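Iron-containing alcohol dehydrogenase (Ralstonia eutropha, PDB 3JZD) probably reduces maleylacetate to 3-oxoadipate with NADH or NADPH, as a homodimeric member of the iron-containing alcohol dehydrogenase family that takes part in the breakdown of aromatic compounds. Local coordinates at residues I108-G113 with P146-R151; L163-S168 with A209-P214; P190-M195 with C230-G235; A310-G315 with A350-V355. All coordinates share one frame; numbering follows the deposited sequence.

Contact 1: residues I108-G113 with P146-R151; sequences IALETG and PRVLPR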
loop_
_atom_site.group_PDB
_atom_site.type_symbol
_atom_site.label_atom_id
_atom_site.label_comp_id
_atom_site.label_asym_id
_atom_site.label_seq_id
_atom_site.Cartn_x
_atom_site.Cartn_y
_atom_site.Cartn_z
ATOM N N ILE A 108 13.107 -10.857 -20.590
ATOM C CA ILE A 108 12.532 -10.519 -21.905
ATOM C C ILE A 108 12.099 -9.048 -21.916
ATOM O O ILE A 108 12.303 -8.342 -22.902
ATOM C CB ILE A 108 11.327 -11.443 -22.255
ATOM C CG1 ILE A 108 11.790 -12.891 -22.402
ATOM C CG2 ILE A 108 10.594 -10.999 -23.537
ATOM C CD1 ILE A 108 10.643 -13.853 -22.488
ATOM N N ALA A 109 11.518 -8.595 -20.817
ATOM C CA ALA A 109 11.004 -7.239 -20.703
ATOM C C ALA A 109 12.150 -6.269 -20.666
ATOM O O ALA A 109 12.024 -5.178 -21.200
ATOM C CB ALA A 109 10.139 -7.070 -19.481
ATOM N N LEU A 110 13.261 -6.674 -20.051
ATOM C CA LEU A 110 14.457 -5.838 -20.025
ATOM C C LEU A 110 14.966 -5.543 -21.441
ATOM O O LEU A 110 15.338 -4.429 -21.726
ATOM C CB LEU A 110 15.571 -6.503 -19.227
ATOM C CG LEU A 110 16.805 -5.630 -18.937
ATOM C CD1 LEU A 110 16.385 -4.323 -18.299
ATOM C CD2 LEU A 110 17.783 -6.360 -18.020
ATOM N N GLU A 111 14.958 -6.535 -22.324
ATOM C CA GLU A 111 15.446 -6.359 -23.703
ATOM C C GLU A 111 14.388 -5.791 -24.653
ATOM O O GLU A 111 14.725 -5.064 -25.596
ATOM C CB GLU A 111 15.979 -7.702 -24.239
ATOM C CG GLU A 111 16.366 -7.795 -25.747
ATOM C CD GLU A 111 17.591 -6.967 -26.150
ATOM O OE1 GLU A 111 17.721 -5.812 -25.698
ATOM O OE2 GLU A 111 18.415 -7.477 -26.950
ATOM N N THR A 112 13.118 -6.094 -24.421
ATOM C CA THR A 112 12.092 -5.684 -25.361
ATOM C C THR A 112 11.110 -4.622 -24.954
ATOM O O THR A 112 10.437 -4.075 -25.805
ATOM C CB THR A 112 11.245 -6.885 -25.706
ATOM O OG1 THR A 112 10.494 -7.288 -24.543
ATOM C CG2 THR A 112 12.134 -8.014 -26.178
ATOM N N GLY A 113 10.977 -4.352 -23.675
ATOM C CA GLY A 113 10.010 -3.387 -23.236
ATOM C C GLY A 113 8.606 -3.937 -23.111
ATOM O O GLY A 113 7.754 -3.262 -22.528
ATOM N N PRO A 146 12.442 -0.312 -13.719
ATOM C CA PRO A 146 10.962 -0.247 -13.671
ATOM C C PRO A 146 10.322 -1.054 -14.780
ATOM O O PRO A 146 9.266 -1.629 -14.610
ATOM C CB PRO A 146 10.662 1.239 -13.896
ATOM C CG PRO A 146 11.886 1.944 -13.475
ATOM C CD PRO A 146 13.046 1.032 -13.787
ATOM N N ARG A 147 11.012 -1.083 -15.894
ATOM C CA ARG A 147 10.660 -1.833 -17.086
ATOM C C ARG A 147 10.380 -3.316 -16.845
ATOM O O ARG A 147 9.570 -3.908 -17.553
ATOM C CB ARG A 147 11.886 -1.701 -17.974
ATOM C CG ARG A 147 11.752 -1.765 -19.456
ATOM C CD ARG A 147 13.080 -1.245 -20.038
ATOM N NE ARG A 147 12.941 -0.874 -21.426
ATOM C CZ ARG A 147 13.044 -1.716 -22.447
ATOM N NH1 ARG A 147 13.275 -3.006 -22.227
ATOM N NH2 ARG A 147 12.902 -1.271 -23.698
ATOM N N VAL A 148 11.032 -3.918 -15.843
ATOM C CA VAL A 148 10.869 -5.349 -15.541
ATOM C C VAL A 148 9.746 -5.663 -14.561
ATOM O O VAL A 148 9.394 -6.810 -14.400
ATOM C CB VAL A 148 12.200 -6.006 -15.070
ATOM C CG1 VAL A 148 13.320 -5.622 -16.052
ATOM C CG2 VAL A 148 12.575 -5.606 -13.626
ATOM N N LEU A 149 9.232 -4.644 -13.875
ATOM C CA LEU A 149 8.110 -4.788 -12.974
ATOM C C LEU A 149 6.852 -5.257 -13.766
ATOM O O LEU A 149 6.409 -4.590 -14.698
ATOM C CB LEU A 149 7.855 -3.449 -12.257
ATOM C CG LEU A 149 6.893 -3.448 -11.071
ATOM C CD1 LEU A 149 7.443 -4.300 -9.909
ATOM C CD2 LEU A 149 6.587 -2.009 -10.627
ATOM N N PRO A 150 6.307 -6.441 -13.440
ATOM C CA PRO A 150 5.084 -6.884 -14.109
ATOM C C PRO A 150 3.938 -5.888 -14.020
ATOM O O PRO A 150 3.745 -5.257 -12.984
ATOM C CB PRO A 150 4.741 -8.176 -13.359
ATOM C CG PRO A 150 6.103 -8.741 -12.993
ATOM C CD PRO A 150 6.854 -7.490 -12.565
ATOM N N ARG A 151 3.216 -5.695 -15.111
ATOM C CA ARG A 151 2.104 -4.738 -15.116
ATOM C C ARG A 151 0.937 -5.273 -14.311
ATOM O O ARG A 151 0.215 -4.502 -13.695
ATOM C CB ARG A 151 1.579 -4.527 -16.523
ATOM C CG ARG A 151 2.580 -4.029 -17.522
ATOM C CD ARG A 151 3.100 -2.624 -17.253
ATOM N NE ARG A 151 4.307 -2.517 -18.054
ATOM C CZ ARG A 151 4.359 -2.195 -19.354
ATOM N NH1 ARG A 151 3.267 -1.858 -20.033
ATOM N NH2 ARG A 151 5.530 -2.198 -19.985
#

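Contact 2: residues L163-S168 with A209-P214; sequences LPRGLS and AVFNDP. With NAD (nicotinamide-adenine-dinucleotide), chain E.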
loop_
_atom_site.group_PDB
_atom_site.type_symbol
_atom_site.label_atom_id
_atom_site.label_comp_id
_atom_site.label_asym_id
_atom_site.label_seq_id
_atom_site.Cartn_x
_atom_site.Cartn_y
_atom_site.Cartn_z
ATOM N N LEU A 163 1.829 -27.113 -5.185
ATOM C CA LEU A 163 3.159 -26.714 -4.762
ATOM C C LEU A 163 3.515 -27.783 -3.702
ATOM O O LEU A 163 2.790 -27.955 -2.748
ATOM C CB LEU A 163 3.149 -25.329 -4.144
ATOM C CG LEU A 163 4.512 -24.749 -3.740
ATOM C CD1 LEU A 163 5.402 -24.630 -4.947
ATOM C CD2 LEU A 163 4.314 -23.388 -3.092
ATOM N N PRO A 164 4.612 -28.518 -3.882
ATOM C CA PRO A 164 4.911 -29.586 -2.917
ATOM C C PRO A 164 5.041 -29.096 -1.496
ATOM O O PRO A 164 5.305 -27.907 -1.246
ATOM C CB PRO A 164 6.243 -30.158 -3.392
ATOM C CG PRO A 164 6.327 -29.807 -4.843
ATOM C CD PRO A 164 5.619 -28.435 -4.944
ATOM N N ARG A 165 4.839 -30.036 -0.578
ATOM C CA ARG A 165 4.855 -29.762 0.834
ATOM C C ARG A 165 6.170 -29.094 1.278
ATOM O O ARG A 165 6.152 -28.224 2.133
ATOM C CB ARG A 165 4.620 -31.059 1.593
ATOM C CG ARG A 165 4.524 -30.885 3.106
ATOM C CD ARG A 165 4.246 -32.210 3.812
ATOM N NE ARG A 165 3.039 -32.819 3.268
ATOM C CZ ARG A 165 1.794 -32.444 3.548
ATOM N NH1 ARG A 165 1.557 -31.471 4.403
ATOM N NH2 ARG A 165 0.777 -33.076 2.984
ATOM N N GLY A 166 7.290 -29.471 0.665
ATOM C CA GLY A 166 8.563 -28.890 1.031
ATOM C C GLY A 166 8.732 -27.431 0.594
ATOM O O GLY A 166 9.014 -26.515 1.413
ATOM N N LEU A 167 8.599 -27.208 -0.698
ATOM C CA LEU A 167 8.716 -25.846 -1.220
ATOM C C LEU A 167 7.621 -24.924 -0.640
ATOM O O LEU A 167 7.863 -23.734 -0.477
ATOM C CB LEU A 167 8.734 -25.840 -2.746
ATOM C CG LEU A 167 9.065 -24.552 -3.489
ATOM C CD1 LEU A 167 10.379 -23.948 -2.931
ATOM C CD2 LEU A 167 9.111 -24.846 -5.068
ATOM N N SER A 168 6.466 -25.468 -0.245
ATOM C CA SER A 168 5.396 -24.610 0.288
ATOM C C SER A 168 5.912 -23.972 1.575
ATOM O O SER A 168 5.644 -22.792 1.841
ATOM C CB SER A 168 4.101 -25.383 0.542
ATOM O OG SER A 168 3.528 -25.909 -0.661
ATOM N N ALA A 209 -1.427 -24.388 8.300
ATOM C CA ALA A 209 -2.698 -24.759 7.705
ATOM C C ALA A 209 -2.456 -25.496 6.367
ATOM O O ALA A 209 -3.100 -26.494 6.083
ATOM C CB ALA A 209 -3.641 -23.502 7.532
ATOM N N VAL A 210 -1.495 -25.018 5.589
ATOM C CA VAL A 210 -1.172 -25.610 4.313
ATOM C C VAL A 210 -0.532 -26.984 4.536
ATOM O O VAL A 210 -0.860 -27.951 3.835
ATOM C CB VAL A 210 -0.271 -24.673 3.469
ATOM C CG1 VAL A 210 0.397 -25.406 2.338
ATOM C CG2 VAL A 210 -1.093 -23.513 2.962
ATOM N N PHE A 211 0.336 -27.072 5.535
ATOM C CA PHE A 211 0.979 -28.328 5.888
ATOM C C PHE A 211 -0.085 -29.379 6.279
ATOM O O PHE A 211 0.011 -30.533 5.880
ATOM C CB PHE A 211 1.931 -28.104 7.035
ATOM C CG PHE A 211 2.739 -29.303 7.387
ATOM C CD1 PHE A 211 3.864 -29.619 6.660
ATOM C CD2 PHE A 211 2.386 -30.106 8.466
ATOM C CE1 PHE A 211 4.634 -30.723 6.984
ATOM C CE2 PHE A 211 3.159 -31.204 8.800
ATOM C CZ PHE A 211 4.279 -31.509 8.059
ATOM N N ASN A 212 -1.105 -28.972 7.032
ATOM C CA ASN A 212 -2.164 -29.890 7.426
ATOM C C ASN A 212 -3.006 -30.268 6.191
ATOM O O ASN A 212 -3.388 -31.421 6.044
ATOM C CB ASN A 212 -3.032 -29.236 8.504
ATOM C CG ASN A 212 -4.225 -30.097 8.925
ATOM O OD1 ASN A 212 -4.062 -31.182 9.483
ATOM N ND2 ASN A 212 -5.434 -29.585 8.697
ATOM N N ASP A 213 -3.263 -29.318 5.284
ATOM C CA ASP A 213 -4.052 -29.621 4.114
ATOM C C ASP A 213 -3.627 -28.808 2.907
ATOM O O ASP A 213 -4.101 -27.710 2.732
ATOM C CB ASP A 213 -5.529 -29.357 4.422
ATOM C CG ASP A 213 -6.478 -29.808 3.286
ATOM O OD1 ASP A 213 -6.039 -30.340 2.227
ATOM O OD2 ASP A 213 -7.698 -29.634 3.482
ATOM N N PRO A 214 -2.799 -29.387 2.019
ATOM C CA PRO A 214 -2.372 -28.605 0.865
ATOM C C PRO A 214 -3.463 -28.228 -0.137
ATOM O O PRO A 214 -3.222 -27.328 -0.942
ATOM C CB PRO A 214 -1.274 -29.457 0.221
ATOM C CG PRO A 214 -1.475 -30.815 0.782
ATOM C CD PRO A 214 -2.111 -30.686 2.107
HETATM P PA NAD E . 11.620 -21.641 -8.765
HETATM O O1A NAD E . 10.931 -20.628 -9.632
HETATM O O2A NAD E . 13.037 -21.695 -9.142
HETATM O O5B NAD E . 10.790 -23.018 -8.732
HETATM C C5B NAD E . 11.400 -24.223 -8.276
HETATM C C4B NAD E . 10.678 -25.408 -8.891
HETATM O O4B NAD E . 9.354 -25.524 -8.410
HETATM C C3B NAD E . 10.548 -25.247 -10.401
HETATM O O3B NAD E . 10.795 -26.457 -11.059
HETATM C C2B NAD E . 9.095 -24.905 -10.624
HETATM O O2B NAD E . 8.639 -25.308 -11.895
HETATM C C1B NAD E . 8.439 -25.663 -9.475
HETATM N N9A NAD E . 7.164 -25.072 -9.072
HETATM C C8A NAD E . 6.978 -23.740 -8.805
HETATM N N7A NAD E . 5.700 -23.568 -8.434
HETATM C C5A NAD E . 5.054 -24.742 -8.465
HETATM C C6A NAD E . 3.721 -25.105 -8.221
HETATM N N6A NAD E . 2.880 -24.335 -7.561
HETATM N N1A NAD E . 3.360 -26.419 -8.397
HETATM C C2A NAD E . 4.282 -27.355 -8.804
HETATM N N3A NAD E . 5.599 -27.000 -9.034
HETATM C C4A NAD E . 5.978 -25.700 -8.888
HETATM O O3 NAD E . 11.587 -21.321 -7.185
HETATM P PN NAD E . 11.357 -19.889 -6.486
HETATM O O1N NAD E . 11.903 -20.114 -5.076
HETATM O O2N NAD E . 9.982 -19.417 -6.742
HETATM O O5D NAD E . 12.259 -18.860 -7.243
HETATM C C5D NAD E . 13.578 -18.640 -6.838
HETATM C C4D NAD E . 14.261 -17.880 -7.958
HETATM O O4D NAD E . 13.631 -16.627 -8.051
HETATM C C3D NAD E . 15.720 -17.600 -7.656
HETATM O O3D NAD E . 16.387 -17.429 -8.869
HETATM C C2D NAD E . 15.654 -16.306 -6.908
HETATM O O2D NAD E . 16.888 -15.635 -6.897
HETATM C C1D NAD E . 14.554 -15.608 -7.711
HETATM N N1N NAD E . 13.933 -14.515 -6.944
HETATM C C2N NAD E . 14.076 -13.238 -7.422
HETATM C C3N NAD E . 13.507 -12.170 -6.742
HETATM C C7N NAD E . 13.583 -10.772 -7.314
HETATM O O7N NAD E . 12.957 -9.716 -6.650
HETATM N N7N NAD E . 14.190 -10.510 -8.456
HETATM C C4N NAD E . 12.782 -12.418 -5.566
HETATM C C5N NAD E . 12.636 -13.719 -5.095
HETATM C C6N NAD E . 13.202 -14.774 -5.815
#

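Contact 3: residues P190-M195 with C230-G235; sequences PVMSLM and CGTVLG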
loop_
_atom_site.group_PDB
_atom_site.type_symbol
_atom_site.label_atom_id
_atom_site.label_comp_id
_atom_site.label_asym_id
_atom_site.label_seq_id
_atom_site.Cartn_x
_atom_site.Cartn_y
_atom_site.Cartn_z
ATOM N N PRO A 190 6.766 3.355 7.815
ATOM C CA PRO A 190 5.605 2.779 8.527
ATOM C C PRO A 190 4.644 1.978 7.687
ATOM O O PRO A 190 4.003 1.036 8.177
ATOM C CB PRO A 190 4.909 4.005 9.124
ATOM C CG PRO A 190 5.991 5.066 9.166
ATOM C CD PRO A 190 6.915 4.798 8.041
ATOM N N VAL A 191 4.516 2.346 6.418
ATOM C CA VAL A 191 3.585 1.645 5.561
ATOM C C VAL A 191 4.185 0.306 5.156
ATOM O O VAL A 191 3.545 -0.732 5.240
ATOM C CB VAL A 191 3.157 2.519 4.378
ATOM C CG1 VAL A 191 2.306 1.744 3.494
ATOM C CG2 VAL A 191 2.396 3.793 4.926
HETATM N N MSE A 192 5.442 0.319 4.752
HETATM C CA MSE A 192 6.133 -0.920 4.419
HETATM C C MSE A 192 6.178 -1.848 5.672
HETATM O O MSE A 192 5.972 -3.076 5.579
HETATM C CB MSE A 192 7.524 -0.607 3.877
HETATM C CG MSE A 192 7.493 0.021 2.503
HETATM SE SE MSE A 192 6.983 -1.295 1.148
HETATM C CE MSE A 192 6.024 -0.123 -0.080
ATOM N N SER A 193 6.416 -1.262 6.832
ATOM C CA SER A 193 6.453 -2.046 8.052
ATOM C C SER A 193 5.115 -2.651 8.432
ATOM O O SER A 193 5.074 -3.775 8.925
ATOM C CB SER A 193 7.018 -1.195 9.187
ATOM O OG SER A 193 8.374 -0.950 8.864
ATOM N N LEU A 194 4.023 -1.897 8.212
ATOM C CA LEU A 194 2.690 -2.403 8.414
ATOM C C LEU A 194 2.433 -3.621 7.516
ATOM O O LEU A 194 1.883 -4.641 7.963
ATOM C CB LEU A 194 1.675 -1.299 8.143
ATOM C CG LEU A 194 0.200 -1.490 8.447
ATOM C CD1 LEU A 194 -0.112 -1.491 9.969
ATOM C CD2 LEU A 194 -0.598 -0.362 7.722
HETATM N N MSE A 195 2.842 -3.537 6.247
HETATM C CA MSE A 195 2.606 -4.648 5.356
HETATM C C MSE A 195 3.562 -5.804 5.713
HETATM O O MSE A 195 3.171 -6.982 5.600
HETATM C CB MSE A 195 2.748 -4.222 3.898
HETATM C CG MSE A 195 1.821 -3.063 3.509
HETATM SE SE MSE A 195 2.090 -2.658 1.626
HETATM C CE MSE A 195 1.309 -4.232 0.908
ATOM N N CYS A 230 4.911 -9.483 1.442
ATOM C CA CYS A 230 6.341 -9.625 1.616
ATOM C C CYS A 230 7.145 -9.159 0.415
ATOM O O CYS A 230 8.223 -8.566 0.571
ATOM C CB CYS A 230 6.695 -11.056 1.982
ATOM S SG CYS A 230 6.071 -11.521 3.655
ATOM N N GLY A 231 6.624 -9.441 -0.771
ATOM C CA GLY A 231 7.286 -9.100 -1.992
ATOM C C GLY A 231 7.229 -7.603 -2.176
ATOM O O GLY A 231 8.155 -7.019 -2.690
ATOM N N THR A 232 6.124 -6.996 -1.742
ATOM C CA THR A 232 5.963 -5.560 -1.842
ATOM C C THR A 232 7.009 -4.906 -0.953
ATOM O O THR A 232 7.610 -3.917 -1.368
ATOM C CB THR A 232 4.555 -5.102 -1.473
ATOM O OG1 THR A 232 3.610 -5.810 -2.293
ATOM C CG2 THR A 232 4.430 -3.605 -1.659
ATOM N N VAL A 233 7.249 -5.463 0.245
ATOM C CA VAL A 233 8.303 -4.922 1.127
ATOM C C VAL A 233 9.685 -5.076 0.436
ATOM O O VAL A 233 10.485 -4.144 0.397
ATOM C CB VAL A 233 8.285 -5.574 2.537
ATOM C CG1 VAL A 233 9.468 -5.122 3.406
ATOM C CG2 VAL A 233 6.904 -5.350 3.240
ATOM N N LEU A 234 9.958 -6.243 -0.139
ATOM C CA LEU A 234 11.214 -6.473 -0.888
ATOM C C LEU A 234 11.368 -5.445 -1.995
ATOM O O LEU A 234 12.439 -4.945 -2.220
ATOM C CB LEU A 234 11.209 -7.888 -1.496
ATOM C CG LEU A 234 12.369 -8.316 -2.390
ATOM C CD1 LEU A 234 13.718 -8.279 -1.642
ATOM C CD2 LEU A 234 12.089 -9.714 -3.055
ATOM N N GLY A 235 10.285 -5.109 -2.671
ATOM C CA GLY A 235 10.380 -4.162 -3.757
ATOM C C GLY A 235 10.509 -2.706 -3.365
ATOM O O GLY A 235 10.844 -1.864 -4.210
#

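Contact 4: residues A310-G315 with A350-V355; sequences ALRDIG and AAYEGV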
loop_
_atom_site.group_PDB
_atom_site.type_symbol
_atom_site.label_atom_id
_atom_site.label_comp_id
_atom_site.label_asym_id
_atom_site.label_seq_id
_atom_site.Cartn_x
_atom_site.Cartn_y
_atom_site.Cartn_z
ATOM N N ALA A 310 19.508 -27.228 8.453
ATOM C CA ALA A 310 20.962 -27.295 8.477
ATOM C C ALA A 310 21.447 -27.236 7.058
ATOM O O ALA A 310 20.968 -28.007 6.215
ATOM C CB ALA A 310 21.420 -28.601 9.158
ATOM N N LEU A 311 22.400 -26.339 6.762
ATOM C CA LEU A 311 22.963 -26.258 5.422
ATOM C C LEU A 311 23.581 -27.591 5.024
ATOM O O LEU A 311 23.681 -27.923 3.828
ATOM C CB LEU A 311 24.040 -25.142 5.303
ATOM C CG LEU A 311 23.613 -23.701 5.540
ATOM C CD1 LEU A 311 24.833 -22.801 5.556
ATOM C CD2 LEU A 311 22.547 -23.260 4.434
ATOM N N ARG A 312 23.979 -28.370 6.016
ATOM C CA ARG A 312 24.573 -29.672 5.782
ATOM C C ARG A 312 23.626 -30.534 4.928
ATOM O O ARG A 312 24.052 -31.309 4.094
ATOM C CB ARG A 312 24.821 -30.402 7.122
ATOM C CG ARG A 312 25.501 -31.791 6.962
ATOM C CD ARG A 312 25.464 -32.715 8.205
ATOM N NE ARG A 312 25.212 -31.976 9.443
ATOM C CZ ARG A 312 23.991 -31.715 9.954
ATOM N NH1 ARG A 312 22.872 -32.134 9.350
ATOM N NH2 ARG A 312 23.883 -31.027 11.083
ATOM N N ASP A 313 22.331 -30.406 5.188
ATOM C CA ASP A 313 21.323 -31.202 4.508
ATOM C C ASP A 313 20.909 -30.758 3.129
ATOM O O ASP A 313 20.232 -31.494 2.476
ATOM C CB ASP A 313 20.123 -31.326 5.397
ATOM C CG ASP A 313 20.477 -32.022 6.675
ATOM O OD1 ASP A 313 21.393 -32.870 6.637
ATOM O OD2 ASP A 313 19.874 -31.723 7.719
ATOM N N ILE A 314 21.344 -29.591 2.683
ATOM C CA ILE A 314 21.003 -29.107 1.351
ATOM C C ILE A 314 22.250 -28.910 0.487
ATOM O O ILE A 314 22.274 -28.082 -0.431
ATOM C CB ILE A 314 20.088 -27.850 1.358
ATOM C CG1 ILE A 314 20.778 -26.671 2.058
ATOM C CG2 ILE A 314 18.764 -28.147 2.079
ATOM C CD1 ILE A 314 20.369 -25.281 1.490
ATOM N N GLY A 315 23.314 -29.642 0.787
ATOM C CA GLY A 315 24.461 -29.643 -0.132
ATOM C C GLY A 315 25.573 -28.645 0.088
ATOM O O GLY A 315 26.311 -28.349 -0.855
ATOM N N ALA A 350 26.785 -22.405 12.673
ATOM C CA ALA A 350 25.486 -22.702 13.293
ATOM C C ALA A 350 24.410 -23.050 12.245
ATOM O O ALA A 350 23.603 -23.944 12.450
ATOM C CB ALA A 350 25.018 -21.511 14.194
ATOM N N ALA A 351 24.411 -22.331 11.145
ATOM C CA ALA A 351 23.503 -22.592 10.019
ATOM C C ALA A 351 23.828 -23.966 9.398
ATOM O O ALA A 351 22.904 -24.748 9.071
ATOM C CB ALA A 351 23.631 -21.484 8.939
ATOM N N TYR A 352 25.130 -24.264 9.278
ATOM C CA TYR A 352 25.608 -25.554 8.726
ATOM C C TYR A 352 25.071 -26.717 9.546
ATOM O O TYR A 352 24.539 -27.689 9.014
ATOM C CB TYR A 352 27.147 -25.641 8.667
ATOM C CG TYR A 352 27.616 -26.991 8.183
ATOM C CD1 TYR A 352 27.571 -27.312 6.847
ATOM C CD2 TYR A 352 27.998 -27.975 9.073
ATOM C CE1 TYR A 352 27.930 -28.554 6.399
ATOM C CE2 TYR A 352 28.370 -29.229 8.624
ATOM C CZ TYR A 352 28.332 -29.504 7.296
ATOM O OH TYR A 352 28.705 -30.733 6.837
ATOM N N GLU A 353 25.188 -26.568 10.846
ATOM C CA GLU A 353 24.834 -27.600 11.786
ATOM C C GLU A 353 23.368 -27.631 12.139
ATOM O O GLU A 353 22.906 -28.620 12.609
ATOM C CB GLU A 353 25.675 -27.449 13.057
ATOM C CG GLU A 353 27.161 -27.840 12.844
ATOM C CD GLU A 353 28.056 -27.473 14.012
ATOM O OE1 GLU A 353 27.545 -26.919 15.005
ATOM O OE2 GLU A 353 29.289 -27.698 13.940
ATOM N N GLY A 354 22.625 -26.577 11.909
ATOM C CA GLY A 354 21.207 -26.602 12.227
ATOM C C GLY A 354 20.943 -26.493 13.720
ATOM O O GLY A 354 20.031 -27.122 14.243
ATOM N N VAL A 355 21.753 -25.690 14.385
ATOM C CA VAL A 355 21.578 -25.412 15.795
ATOM C C VAL A 355 20.372 -24.464 15.956
ATOM O O VAL A 355 20.276 -23.452 15.282
ATOM C CB VAL A 355 22.854 -24.760 16.380
ATOM C CG1 VAL A 355 22.712 -24.517 17.915
ATOM C CG2 VAL A 355 24.108 -25.637 16.106
#

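Contact 1: residues I108-G113 with P146-R151
Ala-109 and Val-148 bring the two backbones closest, their CA atoms 5.5 Å apart, where the last turns of helix 99-112 meet the short 3-10 turn 146-148. Arg-147 gives the largest single share of the buried surface. Its chain is extended from CG to NE, with CG anti to the backbone N (chi1 -152°), and it reaches the C-terminal end of the helix. There Arg-147 NH1 lies close to two carbonyl oxygens, 2.7 Å from Ala-109 O and 2.6 Å from Leu-110 O. The angles are poor, and neither pair counts as a hydrogen bond. Arg-147 NH1 is also 3.0 Å from Gly-113 N, another donor, so its exact placement is doubtful. The positive group probably gains from the helix-end carbonyls. Gly-113, with positive phi and no side chain, has its CA over one face of the guanidinium, toward the rim. Leu-110 and Val-148 lie side by side and point the same way, with Leu-110 CB 4.0 Å from Val-148 CG1. Ala-109 CB faces Arg-147 O at 3.7 Å. Arg-151 adds a looser approach, its NH2 3.5 Å from Gly-113 O near the guanidinium plane. Tyr-132 of strand 131-136 touches both Leu-110 and Val-148. The arrangement is that of an arginine at a helix C-terminus, in the nucleotide-binding alpha/beta domain with its parallel sheet.

Contact 2: residues L163-S168 with A209-P214
Arg-165 and Phe-211 carry the polar part of this contact. Arg-165 NH1 is placed to donate a hydrogen bond to the backbone oxygen Phe-211 O, but the modelled 2.3 Å is too short to be taken literally, so the detail is doubtful. The N-H...O angle is 130°, so the bond as modelled is bent. The acceptor lies at the guanidinium edge, near its plane.

The same arginine makes a cation-pi interaction. Its CZ stands 5.0 Å from the centroid of the Phe-211 ring, over the face. The two planes are 86° apart, so the guanidinium stands upright on the ring instead of stacking flat. NH1 is the guanidinium atom above that face, offset toward the rim. A bend at chi3 (-56°) places NE, after an extended start to the chain.

Van der Waals contacts complete the set. Arg-165 CD lies 3.5 Å from Phe-211 CE1, and CG packs on the same side of the ring. Pro-214 CD is 3.8 Å from Arg-165 NH2. Further in, Ser-168 CB meets Val-210 CG1 at 4.1 Å.

NAD lies beside segment 163-168. Leu-163 CD1 is 3.5 Å from adenine atom C5A, and Leu-167 CD2 is 3.4 Å from ribose atom O4B.

The contact joins the start of helix 165-182 to the end of helix 190-212. Arg-220 of helix 217-236 ties both sides together, with hydrogen bonds to Ser-168 OG, Leu-163 O and Pro-214 O. The ring of His-305 also meets Phe-211 edge-to-face.

Contact 3: residues P190-M195 with C230-G235
Met-192, Val-233 and Thr-232 bury the most surface in this helix pair. Met-192 and Met-195 are selenomethionines. The segment axes come within 9.1 Å and run roughly antiparallel, at 150° between their N-to-C directions.

Met-192 reaches across with its selenium. Its CG is anti to the carbonyl carbon, and a turn at chi2 (-72°) places SE against the facing helix. Met-192 SE lies 3.7 Å from the backbone oxygen Thr-232 O and 3.9 Å from Val-233 CA. The methyl CE of Met-192 then meets Thr-232 CG2 at 4.1 Å, the two side chains crossing at about a right angle.

Val-233 stands beside Met-192 at the closest point of the backbones, where their CA atoms are 5.6 Å apart. Its CG2 presses against Met-192 O at 3.4 Å. The same methyl approaches Met-195 C, so one branch of the valine packs on the backbone of the first helix.

Thr-232 offers its methyl to both selenomethionines. Met-195 CE lies 4.1 Å from Thr-232 CG2, approaching obliquely in the modelled conformer. The hydroxyl of Thr-232 is bonded to Trp-228 O in its own helix. No hydrogen bond links the segments, and they meet by van der Waals packing, partly against backbone carbonyls.

The contact pairs the start of helix 190-212 with the end of helix 217-236 in the helical C-terminal domain. Helix 165-182 packs on Cys-230 and Leu-234. Tyr-10 of strand 8-19 touches Val-191 and Met-192, while Tyr-225 and Trp-228 of the second subunit pack on Pro-190 and Val-191.

Contact 4: residues A310-G315 with A350-V355
Tyr-352 turns one ring face to Arg-312, whose CB lies 3.9 Å from the ring centroid in a CH-pi contact, offset toward the rim. CG of the arginine reaches the phenol end, 3.4 Å from Tyr-352 OH. Tyr-352 O lies over one face of the guanidinium, and Glu-353 O is near its plane at the edge, 3.0 Å from Arg-312 NH2. The guanidinium and the ring are 74° apart. The cation-pi attraction between them is long and at most weak.

Two backbone hydrogen bonds join the segments. Leu-311 N gives a 2.8 Å bond to Ala-351 O. Arg-312 N gives a 3.1 Å bond to Tyr-352 O, in the carbonyl plane and on a lone pair. Leu-311 CD1 packs on Ala-351 CB at 3.8 Å. Ala-310 CB packs closely on the backbone of Gly-354, 3.6 Å from Gly-354 N. Gly-354, with positive phi, ends helix 341-353 in a Schellman motif.

The amides of Leu-311 and Arg-312 thus serve two last-turn carbonyls. Ala-351 O also takes a weak bond from Gly-354 N. The positive charge of Arg-312 probably suits this helix end, though Asp-313 OD1 pairs weakly with Arg-312 NH1 and would share that charge.

The four contacts are spread over both halves of the subunit. Contact 1 lies in the N-terminal half, about 22 Å from contact 3 and about 37 Å from contact 4, centre to centre. Contacts 2 and 3 both use helix 190-212, near its end and its start, with centres about 24 Å apart. Their segments alternate along the chain. NAD relates three of the four, to different degrees. Contact 2 touches its adenosine part, and Leu-234 of contact 3 also touches the cofactor. Val-148 of contact 1 comes within about 7 Å of NAD, side chain to ligand. Contact 4 is remote from the cofactor, though the Tyr-352 side chain is about 6 Å from a bound calcium ion.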